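Local coordinates for protein SusD homolog (Bacteroides thetaiotaomicron VPI-5482, PDB 3FDH) that probably binds sugars at the bacterial cell surface as a SusD-like lipoprotein, delivering them to an outer-membrane transporter, at residues F23-V28 / R109-V114; V28-A33 / A238-Y243; D167-L172 / F197-K202; F185-A188 / K193-K196. One frame throughout, in Å; residues are numbered along the deposited sequence.

Interaction 1. Residues F23-V28 / R109-V114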
loop_
_atom_site.group_PDB
_atom_site.type_symbol
_atom_site.label_atom_id
_atom_site.label_comp_id
_atom_site.label_asym_id
_atom_site.label_seq_id
_atom_site.Cartn_x
_atom_site.Cartn_y
_atom_site.Cartn_z
ATOM N N PHE A 23 1.184 25.416 -3.264
ATOM C CA PHE A 23 -0.169 25.196 -2.744
ATOM C C PHE A 23 -0.809 23.982 -3.423
ATOM O O PHE A 23 -1.594 23.215 -2.827
ATOM C CB PHE A 23 -1.018 26.462 -2.889
ATOM C CG PHE A 23 -0.439 27.648 -2.150
ATOM C CD1 PHE A 23 -0.127 27.540 -0.806
ATOM C CD2 PHE A 23 -0.164 28.850 -2.808
ATOM C CE1 PHE A 23 0.426 28.632 -0.127
ATOM C CE2 PHE A 23 0.367 29.916 -2.129
ATOM C CZ PHE A 23 0.670 29.808 -0.802
ATOM N N ILE A 24 -0.447 23.785 -4.676
ATOM C CA ILE A 24 -0.981 22.643 -5.411
ATOM C C ILE A 24 -0.351 21.382 -4.809
ATOM O O ILE A 24 -1.013 20.354 -4.606
ATOM C CB ILE A 24 -0.693 22.706 -6.932
ATOM C CG1 ILE A 24 -1.227 24.008 -7.548
ATOM C CG2 ILE A 24 -1.326 21.497 -7.634
ATOM C CD1 ILE A 24 -0.797 24.234 -9.000
ATOM N N LEU A 25 0.929 21.486 -4.486
ATOM C CA LEU A 25 1.661 20.324 -3.973
ATOM C C LEU A 25 1.062 19.864 -2.662
ATOM O O LEU A 25 1.016 18.675 -2.356
ATOM C CB LEU A 25 3.146 20.642 -3.779
ATOM C CG LEU A 25 4.052 19.494 -3.371
ATOM C CD1 LEU A 25 4.094 18.461 -4.568
ATOM C CD2 LEU A 25 5.436 19.989 -2.927
ATOM N N ALA A 26 0.628 20.815 -1.864
ATOM C CA ALA A 26 0.056 20.475 -0.533
ATOM C C ALA A 26 -1.125 19.542 -0.767
ATOM O O ALA A 26 -1.317 18.524 -0.088
ATOM C CB ALA A 26 -0.405 21.737 0.214
ATOM N N ASP A 27 -1.881 19.881 -1.797
ATOM C CA ASP A 27 -3.088 19.123 -2.139
ATOM C C ASP A 27 -2.748 17.775 -2.744
ATOM O O ASP A 27 -3.393 16.768 -2.469
ATOM C CB ASP A 27 -3.944 19.889 -3.144
ATOM C CG ASP A 27 -5.293 19.253 -3.349
ATOM O OD1 ASP A 27 -6.217 19.495 -2.531
ATOM O OD2 ASP A 27 -5.446 18.537 -4.356
ATOM N N VAL A 28 -1.719 17.762 -3.579
ATOM C CA VAL A 28 -1.295 16.540 -4.277
ATOM C C VAL A 28 -0.809 15.515 -3.250
ATOM O O VAL A 28 -1.137 14.338 -3.300
ATOM C CB VAL A 28 -0.209 16.866 -5.386
ATOM C CG1 VAL A 28 0.585 15.645 -5.821
ATOM C CG2 VAL A 28 -0.859 17.604 -6.602
ATOM N N ARG A 109 9.492 21.166 -7.971
ATOM C CA ARG A 109 9.228 20.491 -9.237
ATOM C C ARG A 109 9.522 19.004 -9.102
ATOM O O ARG A 109 8.782 18.147 -9.583
ATOM C CB ARG A 109 10.063 21.096 -10.369
ATOM C CG ARG A 109 9.629 20.634 -11.734
ATOM C CD ARG A 109 10.503 21.192 -12.829
ATOM N NE ARG A 109 9.760 21.239 -14.083
ATOM C CZ ARG A 109 10.289 21.506 -15.270
ATOM N NH1 ARG A 109 11.578 21.736 -15.392
ATOM N NH2 ARG A 109 9.520 21.547 -16.340
ATOM N N GLY A 110 10.628 18.734 -8.428
ATOM C CA GLY A 110 11.075 17.377 -8.209
ATOM C C GLY A 110 10.105 16.630 -7.323
ATOM O O GLY A 110 9.796 15.460 -7.540
HETATM N N MSE A 111 9.618 17.317 -6.309
HETATM C CA MSE A 111 8.663 16.667 -5.402
HETATM C C MSE A 111 7.417 16.255 -6.200
HETATM O O MSE A 111 6.848 15.161 -6.005
HETATM C CB MSE A 111 8.268 17.598 -4.255
HETATM C CG MSE A 111 9.430 18.034 -3.390
HETATM SE SE MSE A 111 8.935 19.383 -2.100
HETATM C CE MSE A 111 10.648 19.637 -1.252
ATOM N N ALA A 112 6.982 17.162 -7.057
ATOM C CA ALA A 112 5.813 16.947 -7.922
ATOM C C ALA A 112 6.056 15.803 -8.894
ATOM O O ALA A 112 5.141 15.046 -9.212
ATOM C CB ALA A 112 5.437 18.231 -8.685
ATOM N N GLU A 113 7.302 15.660 -9.328
ATOM C CA GLU A 113 7.677 14.603 -10.285
ATOM C C GLU A 113 7.581 13.250 -9.597
ATOM O O GLU A 113 7.103 12.267 -10.168
ATOM C CB GLU A 113 9.073 14.851 -10.875
ATOM C CG GLU A 113 9.016 15.921 -11.965
ATOM C CD GLU A 113 10.356 16.548 -12.351
ATOM O OE1 GLU A 113 11.301 16.505 -11.545
ATOM O OE2 GLU A 113 10.434 17.142 -13.458
ATOM N N VAL A 114 7.960 13.239 -8.335
ATOM C CA VAL A 114 7.841 12.032 -7.519
ATOM C C VAL A 114 6.342 11.680 -7.324
ATOM O O VAL A 114 5.921 10.526 -7.409
ATOM C CB VAL A 114 8.560 12.185 -6.147
ATOM C CG1 VAL A 114 8.217 10.974 -5.189
ATOM C CG2 VAL A 114 10.076 12.319 -6.350
#
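Leu25 on helix 21-37 pushes its forked end against Met111 and Ala112 on helix 106-127, and its two methyls divide the work. CD2 goes to the selenium: it sits 3.6 Å from SE of Met111, a residue present here as selenomethionine, and 3.9 Å from CB of that same side chain. CD1 turns to the neighbouring residue, 4.0 Å from the backbone N of Ala112, with the CB of Ala112 4.3 Å from Leu25 CD1. The two longer side chains cross at about a right angle, which means that the leucine meets the flank of Met111 rather than lying along it. In Leu25, CG stands opposite the backbone N (chi1 -175°), and this sends the fork across the gap between the helices. Met111 sets out toward Leu25 from its CA, but its chain is extended beyond CG and carries CE away from the leucine, leaving CB and SE to do the touching. The backbones approach most closely at Leu25 and Ala112, with CA atoms 6.7 Å apart, and a residue as small as alanine leaves room for that. Other parts of the helical SusD-like fold close round the site: Ala112 also touches Ile92 of helix 76-95, Met111 packs on Trp194 of helix 191-208, and Leu25 reaches Val180 in a loop. All three touching residues are buried. With only methyls, a methylene and a polarisable selenium meeting from side chain to side chain, cohesion here probably comes from dispersion and the exclusion of water, and depends on fit rather than on directed bonds.

Interaction 2. Residues V28-A33 / A238-Y243; sequences VITSTA and AAFDIY
Phe240, at the end of strand 238-240, packs its ring obliquely against Ile29, Thr30 and Ala33, which makes this a helix-on-strand packing within the SusD-like fold. The short strand pairs antiparallel with 330-331, and helix 28-33 passes it almost perpendicularly, at 95°, with the axes 9.6 Å apart. Going along the helix, Val28 does not touch the strand; its O receives both Thr32 N and, at 2.7 Å, Thr32 OG1, the two coming from opposite faces of the carbonyl plane. Ile29 offers its CG2 branch, 3.9 Å from Phe240 CD1, while the CG1 branch leads away from the strand. Thr30 meets the far end of the ring: its OG1 is 3.9 Å from Phe240 CZ and its CG2 4.1 Å from the same atom. That hydroxyl sits beside the backbone N (chi1 -64°), where it bonds to Ala26 O one turn earlier, so a polar atom next to the phenyl group is satisfied within its own helix. Thr32 takes no part in the contact; its OG1 also bonds to Asn119 ND2 of helix 106-127. Phe185 from the loop before helix 191-208 touches both Thr30 and Phe240, and Tyr243 CZ lies at the edge of the Phe240 ring, in its plane. An alanine in place of Phe240 would probably open a gap between helix and strand, leaving Ile29 CG2 and the Thr30 side chain without the ring they pack on. Last along the helix comes Ala33, whose CB points toward the strand and lies 3.6 Å from Phe240 CG.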
loop_
_atom_site.group_PDB
_atom_site.type_symbol
_atom_site.label_atom_id
_atom_site.label_comp_id
_atom_site.label_asym_id
_atom_site.label_seq_id
_atom_site.Cartn_x
_atom_site.Cartn_y
_atom_site.Cartn_z
ATOM N N VAL A 28 -1.719 17.762 -3.579
ATOM C CA VAL A 28 -1.295 16.540 -4.277
ATOM C C VAL A 28 -0.809 15.515 -3.250
ATOM O O VAL A 28 -1.137 14.338 -3.300
ATOM C CB VAL A 28 -0.209 16.866 -5.386
ATOM C CG1 VAL A 28 0.585 15.645 -5.821
ATOM C CG2 VAL A 28 -0.859 17.604 -6.602
ATOM N N ILE A 29 -0.057 15.986 -2.270
ATOM C CA ILE A 29 0.481 15.072 -1.263
ATOM C C ILE A 29 -0.665 14.517 -0.415
ATOM O O ILE A 29 -0.755 13.300 -0.118
ATOM C CB ILE A 29 1.514 15.766 -0.389
ATOM C CG1 ILE A 29 2.734 16.161 -1.235
ATOM C CG2 ILE A 29 1.952 14.894 0.788
ATOM C CD1 ILE A 29 3.728 17.045 -0.465
ATOM N N THR A 30 -1.560 15.415 -0.053
ATOM C CA THR A 30 -2.700 15.055 0.792
ATOM C C THR A 30 -3.574 14.024 0.092
ATOM O O THR A 30 -3.950 12.975 0.641
ATOM C CB THR A 30 -3.549 16.274 1.106
ATOM O OG1 THR A 30 -2.778 17.217 1.875
ATOM C CG2 THR A 30 -4.774 15.865 1.905
ATOM N N SER A 31 -3.890 14.342 -1.141
ATOM C CA SER A 31 -4.749 13.459 -1.937
ATOM C C SER A 31 -4.098 12.121 -2.262
ATOM O O SER A 31 -4.780 11.074 -2.250
ATOM C CB SER A 31 -5.261 14.158 -3.203
ATOM O OG SER A 31 -4.235 14.373 -4.145
ATOM N N THR A 32 -2.796 12.145 -2.515
ATOM C CA THR A 32 -2.056 10.917 -2.835
ATOM C C THR A 32 -2.050 9.960 -1.644
ATOM O O THR A 32 -2.230 8.746 -1.799
ATOM C CB THR A 32 -0.647 11.194 -3.399
ATOM O OG1 THR A 32 -0.787 11.964 -4.604
ATOM C CG2 THR A 32 0.052 9.890 -3.728
ATOM N N ALA A 33 -1.880 10.511 -0.459
ATOM C CA ALA A 33 -1.840 9.687 0.758
ATOM C C ALA A 33 -3.233 9.244 1.151
ATOM O O ALA A 33 -3.578 8.063 1.158
ATOM C CB ALA A 33 -1.181 10.455 1.889
ATOM N N ALA A 238 8.639 7.640 4.039
ATOM C CA ALA A 238 7.658 8.562 3.445
ATOM C C ALA A 238 6.302 8.394 4.108
ATOM O O ALA A 238 5.502 7.545 3.731
ATOM C CB ALA A 238 7.567 8.347 1.987
ATOM N N ALA A 239 6.118 9.220 5.127
ATOM C CA ALA A 239 4.938 9.185 5.964
ATOM C C ALA A 239 4.209 10.499 5.937
ATOM O O ALA A 239 4.774 11.545 6.143
ATOM C CB ALA A 239 5.328 8.858 7.397
ATOM N N PHE A 240 2.921 10.387 5.703
ATOM C CA PHE A 240 2.007 11.522 5.750
ATOM C C PHE A 240 1.489 11.404 7.155
ATOM O O PHE A 240 0.630 10.551 7.440
ATOM C CB PHE A 240 0.900 11.339 4.728
ATOM C CG PHE A 240 -0.074 12.460 4.677
ATOM C CD1 PHE A 240 0.271 13.663 4.102
ATOM C CD2 PHE A 240 -1.368 12.295 5.149
ATOM C CE1 PHE A 240 -0.623 14.707 4.031
ATOM C CE2 PHE A 240 -2.284 13.344 5.079
ATOM C CZ PHE A 240 -1.895 14.568 4.530
ATOM N N ASP A 241 2.022 12.264 8.025
ATOM C CA ASP A 241 1.802 12.147 9.439
ATOM C C ASP A 241 1.230 13.430 10.018
ATOM O O ASP A 241 1.788 13.983 10.942
ATOM C CB ASP A 241 3.164 11.825 10.052
ATOM C CG ASP A 241 3.084 11.243 11.465
ATOM O OD1 ASP A 241 1.992 10.914 11.981
ATOM O OD2 ASP A 241 4.166 11.088 12.063
ATOM N N ILE A 242 0.129 13.897 9.452
ATOM C CA ILE A 242 -0.463 15.154 9.903
ATOM C C ILE A 242 -1.854 14.933 10.484
ATOM O O ILE A 242 -2.610 15.873 10.711
ATOM C CB ILE A 242 -0.494 16.242 8.763
ATOM C CG1 ILE A 242 -1.553 15.915 7.698
ATOM C CG2 ILE A 242 0.894 16.391 8.135
ATOM C CD1 ILE A 242 -1.721 16.987 6.596
ATOM N N TYR A 243 -2.172 13.682 10.756
ATOM C CA TYR A 243 -3.503 13.377 11.311
ATOM C C TYR A 243 -3.664 13.867 12.744
ATOM O O TYR A 243 -2.703 13.922 13.529
ATOM C CB TYR A 243 -3.838 11.880 11.211
ATOM C CG TYR A 243 -3.793 11.388 9.799
ATOM C CD1 TYR A 243 -4.495 12.046 8.797
ATOM C CD2 TYR A 243 -3.062 10.261 9.461
ATOM C CE1 TYR A 243 -4.457 11.597 7.478
ATOM C CE2 TYR A 243 -3.016 9.791 8.159
ATOM C CZ TYR A 243 -3.708 10.470 7.168
ATOM O OH TYR A 243 -3.685 10.012 5.872
#

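Interaction 3. Residues D167-L172 / F197-K202; sequences DAIANL and FAYGLK
Ile169 of helix 154-171 carries most of that helix's share of this contact, fitting among Ala198, Tyr199 and Lys202 of helix 191-208. The tight part is gathered round its branches. CD1 lies over one face of the Tyr199 ring in a CH-pi contact, 4.0 Å from the ring centroid and 21° off the normal, displaced toward the rim on the side of CZ. The same methyl touches Lys202 CD at 3.7 Å. CG2 takes the phenol end, 3.6 Å from Tyr199 OH, and CG1 rests 4.0 Å from Ala198 CB. With CG1 of Ile169 beside the backbone N (chi1 -71°), the longer CG1-CD1 arm is directed past Ala198 CB to the ring face and Lys202 CD, while CG2, anti to that N, is left for the phenol oxygen. Tyr199 and Lys202 both cross the isoleucine at about a right angle.

The inner side is looser: Leu172 and Ala168 point toward the other helix yet stay at its margin, and their packing is with Trp194 and with Val114 of helix 106-127 respectively. Toward solvent, Ile169, Tyr199 and Lys202 are all partly exposed, and Ala170 turns outward. Lys202 uses its aliphatic part on the isoleucine while its NZ forms a salt bridge with Asp166; Tyr226 of helix 216-228 touches both Tyr199 and Lys202. The segments run antiparallel at 160°, with axes 10.1 Å apart, as successive long helices joined by an intervening loop: the kind of antiparallel helix pairing on which TPR-like, SusD-family domains are built.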
loop_
_atom_site.group_PDB
_atom_site.type_symbol
_atom_site.label_atom_id
_atom_site.label_comp_id
_atom_site.label_asym_id
_atom_site.label_seq_id
_atom_site.Cartn_x
_atom_site.Cartn_y
_atom_site.Cartn_z
ATOM N N ASP A 167 13.933 12.414 -13.405
ATOM C CA ASP A 167 13.814 13.883 -13.478
ATOM C C ASP A 167 13.876 14.421 -12.069
ATOM O O ASP A 167 14.572 15.377 -11.763
ATOM C CB ASP A 167 12.487 14.314 -14.081
ATOM C CG ASP A 167 12.394 14.062 -15.574
ATOM O OD1 ASP A 167 13.425 13.760 -16.202
ATOM O OD2 ASP A 167 11.272 14.172 -16.121
ATOM N N ALA A 168 13.085 13.785 -11.224
ATOM C CA ALA A 168 13.029 14.137 -9.805
ATOM C C ALA A 168 14.401 14.108 -9.128
ATOM O O ALA A 168 14.775 15.015 -8.367
ATOM C CB ALA A 168 12.070 13.198 -9.056
ATOM N N ILE A 169 15.128 13.034 -9.373
ATOM C CA ILE A 169 16.447 12.838 -8.748
ATOM C C ILE A 169 17.371 13.997 -9.064
ATOM O O ILE A 169 18.130 14.458 -8.217
ATOM C CB ILE A 169 17.075 11.475 -9.143
ATOM C CG1 ILE A 169 16.292 10.337 -8.450
ATOM C CG2 ILE A 169 18.576 11.434 -8.789
ATOM C CD1 ILE A 169 16.569 8.956 -9.008
ATOM N N ALA A 170 17.217 14.531 -10.265
ATOM C CA ALA A 170 18.043 15.635 -10.720
ATOM C C ALA A 170 17.562 16.954 -10.117
ATOM O O ALA A 170 18.333 17.744 -9.565
ATOM C CB ALA A 170 18.035 15.713 -12.240
ATOM N N ASN A 171 16.264 17.171 -10.212
ATOM C CA ASN A 171 15.687 18.432 -9.768
ATOM C C ASN A 171 15.770 18.634 -8.260
ATOM O O ASN A 171 15.938 19.744 -7.775
ATOM C CB ASN A 171 14.238 18.590 -10.264
ATOM C CG ASN A 171 14.175 19.001 -11.695
ATOM O OD1 ASN A 171 15.009 19.796 -12.142
ATOM N ND2 ASN A 171 13.189 18.491 -12.435
ATOM N N LEU A 172 15.678 17.541 -7.534
ATOM C CA LEU A 172 15.648 17.597 -6.066
ATOM C C LEU A 172 16.980 18.048 -5.518
ATOM O O LEU A 172 17.088 18.413 -4.346
ATOM C CB LEU A 172 15.280 16.250 -5.446
ATOM C CG LEU A 172 13.818 15.775 -5.485
ATOM C CD1 LEU A 172 13.694 14.267 -5.133
ATOM C CD2 LEU A 172 12.907 16.653 -4.558
ATOM N N PHE A 197 13.428 8.938 -0.917
ATOM C CA PHE A 197 12.090 8.440 -1.269
ATOM C C PHE A 197 12.095 8.074 -2.760
ATOM O O PHE A 197 11.649 6.990 -3.163
ATOM C CB PHE A 197 11.021 9.498 -0.900
ATOM C CG PHE A 197 9.593 9.137 -1.240
ATOM C CD1 PHE A 197 9.144 7.808 -1.268
ATOM C CD2 PHE A 197 8.661 10.156 -1.437
ATOM C CE1 PHE A 197 7.796 7.505 -1.586
ATOM C CE2 PHE A 197 7.327 9.866 -1.724
ATOM C CZ PHE A 197 6.898 8.541 -1.756
ATOM N N ALA A 198 12.653 8.944 -3.593
ATOM C CA ALA A 198 12.692 8.648 -5.058
ATOM C C ALA A 198 13.453 7.333 -5.340
ATOM O O ALA A 198 13.045 6.519 -6.149
ATOM C CB ALA A 198 13.331 9.805 -5.841
ATOM N N TYR A 199 14.566 7.131 -4.656
ATOM C CA TYR A 199 15.363 5.898 -4.832
ATOM C C TYR A 199 14.637 4.702 -4.296
ATOM O O TYR A 199 14.771 3.598 -4.802
ATOM C CB TYR A 199 16.754 5.987 -4.176
ATOM C CG TYR A 199 17.737 6.666 -5.081
ATOM C CD1 TYR A 199 18.175 6.050 -6.255
ATOM C CD2 TYR A 199 18.217 7.927 -4.786
ATOM C CE1 TYR A 199 19.046 6.671 -7.102
ATOM C CE2 TYR A 199 19.126 8.560 -5.629
ATOM C CZ TYR A 199 19.526 7.929 -6.779
ATOM O OH TYR A 199 20.418 8.569 -7.605
ATOM N N GLY A 200 13.857 4.937 -3.257
ATOM C CA GLY A 200 13.078 3.863 -2.627
ATOM C C GLY A 200 12.070 3.407 -3.608
ATOM O O GLY A 200 11.846 2.179 -3.781
ATOM N N LEU A 201 11.515 4.383 -4.347
ATOM C CA LEU A 201 10.470 4.050 -5.358
ATOM C C LEU A 201 11.093 3.329 -6.564
ATOM O O LEU A 201 10.511 2.414 -7.156
ATOM C CB LEU A 201 9.677 5.293 -5.781
ATOM C CG LEU A 201 8.726 5.905 -4.747
ATOM C CD1 LEU A 201 8.133 7.212 -5.295
ATOM C CD2 LEU A 201 7.636 4.920 -4.364
ATOM N N LYS A 202 12.310 3.730 -6.914
ATOM C CA LYS A 202 13.025 3.033 -7.962
ATOM C C LYS A 202 13.235 1.580 -7.573
ATOM O O LYS A 202 13.185 0.689 -8.397
ATOM C CB LYS A 202 14.366 3.701 -8.325
ATOM C CG LYS A 202 14.148 4.980 -9.172
ATOM C CD LYS A 202 15.386 5.538 -9.841
ATOM C CE LYS A 202 15.739 4.743 -11.049
ATOM N NZ LYS A 202 16.803 5.372 -11.848
#

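Interaction 4. Residues F185-A188 / K193-K196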
loop_
_atom_site.group_PDB
_atom_site.type_symbol
_atom_site.label_atom_id
_atom_site.label_comp_id
_atom_site.label_asym_id
_atom_site.label_seq_id
_atom_site.Cartn_x
_atom_site.Cartn_y
_atom_site.Cartn_z
ATOM N N PHE A 185 3.884 18.306 3.227
ATOM C CA PHE A 185 3.351 17.514 4.334
ATOM C C PHE A 185 4.061 16.169 4.488
ATOM O O PHE A 185 3.811 15.418 5.427
ATOM C CB PHE A 185 1.841 17.264 4.183
ATOM C CG PHE A 185 1.017 18.512 4.176
ATOM C CD1 PHE A 185 1.211 19.481 5.149
ATOM C CD2 PHE A 185 0.025 18.693 3.225
ATOM C CE1 PHE A 185 0.441 20.629 5.134
ATOM C CE2 PHE A 185 -0.743 19.816 3.219
ATOM C CZ PHE A 185 -0.545 20.791 4.167
ATOM N N LEU A 186 4.973 15.878 3.578
ATOM C CA LEU A 186 5.692 14.625 3.653
ATOM C C LEU A 186 6.999 14.848 4.391
ATOM O O LEU A 186 7.263 14.211 5.410
ATOM C CB LEU A 186 5.920 14.063 2.258
ATOM C CG LEU A 186 5.881 12.567 2.132
ATOM C CD1 LEU A 186 4.471 12.047 2.582
ATOM C CD2 LEU A 186 6.184 12.208 0.678
ATOM N N TYR A 187 7.785 15.814 3.929
ATOM C CA TYR A 187 9.125 16.017 4.470
ATOM C C TYR A 187 9.514 17.443 4.900
ATOM O O TYR A 187 10.666 17.714 5.220
ATOM C CB TYR A 187 10.159 15.485 3.496
ATOM C CG TYR A 187 10.188 13.973 3.331
ATOM C CD1 TYR A 187 10.466 13.131 4.386
ATOM C CD2 TYR A 187 10.031 13.407 2.093
ATOM C CE1 TYR A 187 10.577 11.771 4.211
ATOM C CE2 TYR A 187 10.141 12.058 1.904
ATOM C CZ TYR A 187 10.379 11.234 2.964
ATOM O OH TYR A 187 10.504 9.885 2.775
ATOM N N ALA A 188 8.553 18.348 4.926
ATOM C CA ALA A 188 8.811 19.702 5.435
ATOM C C ALA A 188 9.966 20.383 4.734
ATOM O O ALA A 188 10.767 21.119 5.344
ATOM C CB ALA A 188 9.042 19.669 6.949
ATOM N N LYS A 193 15.609 13.910 1.800
ATOM C CA LYS A 193 14.652 12.865 2.175
ATOM C C LYS A 193 13.781 12.521 0.971
ATOM O O LYS A 193 13.473 11.364 0.714
ATOM C CB LYS A 193 13.829 13.270 3.393
ATOM C CG LYS A 193 14.672 13.275 4.647
ATOM C CD LYS A 193 13.838 13.350 5.888
ATOM C CE LYS A 193 14.686 13.068 7.107
ATOM N NZ LYS A 193 13.874 12.975 8.318
ATOM N N TRP A 194 13.419 13.526 0.193
ATOM C CA TRP A 194 12.672 13.235 -1.031
ATOM C C TRP A 194 13.523 12.394 -1.971
ATOM O O TRP A 194 13.037 11.492 -2.650
ATOM C CB TRP A 194 12.193 14.491 -1.763
ATOM C CG TRP A 194 10.913 15.058 -1.218
ATOM C CD1 TRP A 194 10.782 15.968 -0.204
ATOM C CD2 TRP A 194 9.590 14.760 -1.658
ATOM N NE1 TRP A 194 9.447 16.253 0.013
ATOM C CE2 TRP A 194 8.701 15.538 -0.880
ATOM C CE3 TRP A 194 9.066 13.953 -2.675
ATOM C CZ2 TRP A 194 7.345 15.511 -1.059
ATOM C CZ3 TRP A 194 7.703 13.922 -2.845
ATOM C CH2 TRP A 194 6.854 14.693 -2.042
ATOM N N LEU A 195 14.807 12.689 -1.987
ATOM C CA LEU A 195 15.732 12.006 -2.889
ATOM C C LEU A 195 15.779 10.533 -2.467
ATOM O O LEU A 195 15.736 9.613 -3.287
ATOM C CB LEU A 195 17.114 12.693 -2.850
ATOM C CG LEU A 195 18.136 12.317 -3.915
ATOM C CD1 LEU A 195 17.634 12.678 -5.306
ATOM C CD2 LEU A 195 19.402 13.095 -3.593
ATOM N N LYS A 196 15.819 10.318 -1.159
ATOM C CA LYS A 196 15.806 8.933 -0.617
ATOM C C LYS A 196 14.524 8.201 -0.996
ATOM O O LYS A 196 14.528 7.012 -1.326
ATOM C CB LYS A 196 15.971 8.924 0.892
ATOM C CG LYS A 196 17.336 9.258 1.344
ATOM C CD LYS A 196 17.425 9.210 2.841
ATOM C CE LYS A 196 18.829 9.425 3.306
ATOM N NZ LYS A 196 18.839 9.636 4.782
#
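Tyr187 and Trp194 form a T-shaped (edge-to-face) pair that folds the loop before helix 191-208 back onto the helix's first turns. The tyrosine edge points at the indole face: the centroids of the Tyr187 ring and the Trp194 five-membered ring are 4.9 Å apart, their planes stand at 76°, and Tyr187 CD2 comes to 3.5 Å from Trp194 CD1. Lys193 takes a face of the tyrosine, where the indole has its edge. Its CB sits over that face of Tyr187 in a CH-pi contact, 3.6 Å from the centroid, and its extended chain (chi2 -167°) continues past the ring rim, with CD 3.7 Å from Tyr187 CD1, before NZ reaches a weak, long ion pair with Asp236. The tyrosine is thus held both on a face and at an edge, and its OH bonds to Asp236 O. Asp184 ties loop to helix as well: one carboxylate oxygen takes the backbone N of Leu186 and of Tyr187, the other takes Trp194 NE1. Replacing Tyr187 by a leucine would probably leave the indole face without its aromatic edge, the Lys193 methylenes without a ring to lie on and Asp236 O without its hydroxyl partner. Leu186 shares the indole face used by Tyr187 but sits farther out, over the six-membered ring, where its CD2 is 3.7 Å from Trp194 CH2.

Interactions 1 and 2 are buried and share helix 21-37, which meets helix 106-127 through one and strand 238-240 through the other. Interactions 3 and 4 are only partly buried and share helix 191-208, at its first turns in 4 and farther along in 3. The chemistry follows: aliphatic or aromatic packing in the buried pair, and in the partly buried pair CH-pi contacts from Ile169 in 3 and from Lys193 and Leu186 in 4, with lysine methylenes joining the packing. Lys202 forms a salt bridge, Lys193 only a weak, long ion pair. Val114 packs on Trp194, joining 1 to 4; Phe185 lies between 4 and 2; and a probable Glu113-Asn171 hydrogen bond links 1 to 3.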